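Local coordinates for mannose-6-phosphate isomerase (Helicobacter pylori, PDB 2QH5), which probably makes GDP-mannose and diphosphate from mannose 1-phosphate and GTP through its N-terminal nucleotidyltransferase domain, the part in this structure, at residues 201-205 with 250-256. Numbering follows the deposited sequence.
Sequences ELKKH and LMQQSHK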
# COMPACT_ATOMS: atom_id res chain seq x y z
N GLU A 201 -4.57 -14.80 -4.51
CA GLU A 201 -3.58 -14.50 -5.54
C GLU A 201 -2.17 -14.73 -5.03
O GLU A 201 -1.31 -15.21 -5.77
CB GLU A 201 -3.72 -13.07 -6.04
CG GLU A 201 -4.86 -12.87 -7.04
CD GLU A 201 -4.64 -13.63 -8.33
OE1 GLU A 201 -5.38 -14.61 -8.56
OE2 GLU A 201 -3.72 -13.26 -9.11
N LEU A 202 -1.94 -14.40 -3.76
CA LEU A 202 -0.64 -14.65 -3.15
C LEU A 202 -0.40 -16.15 -3.01
O LEU A 202 0.70 -16.61 -3.24
CB LEU A 202 -0.50 -13.93 -1.81
CG LEU A 202 0.92 -13.61 -1.30
CD1 LEU A 202 1.74 -12.78 -2.28
CD2 LEU A 202 0.81 -12.86 -0.01
N LYS A 203 -1.44 -16.91 -2.66
CA LYS A 203 -1.30 -18.37 -2.59
C LYS A 203 -0.83 -18.95 -3.93
O LYS A 203 0.12 -19.73 -3.97
CB LYS A 203 -2.62 -19.03 -2.16
CG LYS A 203 -2.45 -20.42 -1.57
CD LYS A 203 -3.70 -20.83 -0.80
CE LYS A 203 -3.60 -22.26 -0.27
NZ LYS A 203 -3.90 -23.27 -1.34
N LYS A 204 -1.50 -18.54 -5.01
CA LYS A 204 -1.16 -18.96 -6.36
C LYS A 204 0.27 -18.61 -6.78
O LYS A 204 0.98 -19.45 -7.32
CB LYS A 204 -2.12 -18.34 -7.38
CG LYS A 204 -3.47 -19.04 -7.52
CD LYS A 204 -3.96 -19.07 -8.98
CE LYS A 204 -4.59 -17.76 -9.43
NZ LYS A 204 -5.89 -17.46 -8.74
N HIS A 205 0.68 -17.38 -6.52
CA HIS A 205 1.86 -16.84 -7.18
C HIS A 205 3.10 -16.71 -6.32
O HIS A 205 4.22 -16.80 -6.83
CB HIS A 205 1.51 -15.53 -7.89
CG HIS A 205 0.63 -15.72 -9.08
ND1 HIS A 205 -0.70 -15.36 -9.09
CD2 HIS A 205 0.87 -16.30 -10.28
CE1 HIS A 205 -1.24 -15.68 -10.25
NE2 HIS A 205 -0.31 -16.25 -11.00
N LEU A 250 3.94 -10.51 -6.66
CA LEU A 250 2.57 -10.74 -7.12
C LEU A 250 2.20 -10.00 -8.39
O LEU A 250 1.64 -10.59 -9.32
CB LEU A 250 1.59 -10.39 -6.00
CG LEU A 250 0.10 -10.59 -6.24
CD1 LEU A 250 -0.22 -12.03 -6.61
CD2 LEU A 250 -0.65 -10.17 -4.99
N MET A 251 2.50 -8.71 -8.43
CA MET A 251 2.05 -7.85 -9.52
C MET A 251 2.69 -8.19 -10.87
O MET A 251 2.14 -7.88 -11.92
CB MET A 251 2.23 -6.37 -9.18
CG MET A 251 1.56 -5.95 -7.88
SD MET A 251 -0.23 -6.14 -7.90
CE MET A 251 -0.66 -6.02 -6.18
N GLN A 252 3.84 -8.85 -10.86
CA GLN A 252 4.46 -9.27 -12.11
C GLN A 252 3.94 -10.62 -12.62
O GLN A 252 4.35 -11.10 -13.68
CB GLN A 252 5.99 -9.31 -11.98
CG GLN A 252 6.64 -7.94 -11.99
CD GLN A 252 8.14 -8.00 -12.25
OE1 GLN A 252 8.75 -7.00 -12.61
NE2 GLN A 252 8.73 -9.18 -12.07
N GLN A 253 3.02 -11.24 -11.86
CA GLN A 253 2.55 -12.58 -12.20
C GLN A 253 1.05 -12.73 -12.17
O GLN A 253 0.52 -13.72 -12.68
CB GLN A 253 3.18 -13.61 -11.27
CG GLN A 253 4.55 -14.04 -11.71
CD GLN A 253 5.55 -13.91 -10.60
OE1 GLN A 253 6.54 -13.20 -10.73
NE2 GLN A 253 5.29 -14.59 -9.48
N SER A 254 0.36 -11.77 -11.56
CA SER A 254 -1.09 -11.86 -11.44
C SER A 254 -1.82 -11.59 -12.78
O SER A 254 -1.49 -10.64 -13.51
CB SER A 254 -1.61 -10.92 -10.35
OG SER A 254 -3.00 -11.06 -10.18
N HIS A 255 -2.79 -12.45 -13.07
CA HIS A 255 -3.62 -12.29 -14.26
C HIS A 255 -4.82 -11.37 -13.99
O HIS A 255 -5.59 -11.08 -14.90
CB HIS A 255 -4.11 -13.65 -14.75
CG HIS A 255 -3.01 -14.57 -15.20
ND1 HIS A 255 -2.28 -14.35 -16.35
CD2 HIS A 255 -2.52 -15.71 -14.65
CE1 HIS A 255 -1.39 -15.32 -16.49
NE2 HIS A 255 -1.51 -16.15 -15.47
N LYS A 256 -4.96 -10.92 -12.74
CA LYS A 256 -6.16 -10.20 -12.30
C LYS A 256 -5.94 -8.72 -11.99
O LYS A 256 -6.54 -8.18 -11.06
CB LYS A 256 -6.75 -10.91 -11.09
CG LYS A 256 -7.10 -12.34 -11.39
CD LYS A 256 -7.86 -13.02 -10.27
CE LYS A 256 -8.26 -14.42 -10.72
NZ LYS A 256 -8.70 -15.28 -9.60
O HOH W 1 -7.29 -15.22 -7.05
O HOH W 2 -3.94 -14.76 -11.53
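The imidazole of His205 lies across the loop at Gln253, whose backbone O stands over one face, near the rim, 3.1 Å from His205 NE2; the angle is too poor for a hydrogen bond, so this is packing of a polar atom on a flat ring. Lys204 CB stands over the rim of the opposite face, and Gln253 CB touches His205 CD2 at 3.7 Å. CG of His205 lies beside the backbone N (chi1 -70°), which lets ND1 reach Glu201 O in a weak bond. Deeper in, Leu250 CD1 packs against the backbone of Glu201, 3.5 Å from Glu201 O, and the CB atoms of Glu201 and His205; a branched, uncharged side chain fits there, with Leu202 and Leu138 as apolar neighbours. Here the last turn of helix 195-205 packs on the end of helix 246-251 and the loop that leads from it to strand 257-261 in a GT-A nucleotidyltransferase domain. Ser254 serves two roles with one hydroxyl: OG accepts from Lys256 N, an ST turn, and donates to Glu201 OE2 over 2.6 Å, on the anti side and 32° out of the carboxylate plane. A glutamate has a second oxygen for the lysines: bent at chi2 (-65°), Glu201 OE1 forms a salt bridge with Lys204 NZ at 2.9 Å. The long, extended chain of Lys256 carries NZ to Glu201 OE1 in a longer one, 3.5 Å. The shared carboxylate probably offsets the closeness of the two ammonium groups. Two separate waters, each donating to a Glu201 oxygen, link OE1 to Lys256 NZ and OE2 to His255 N.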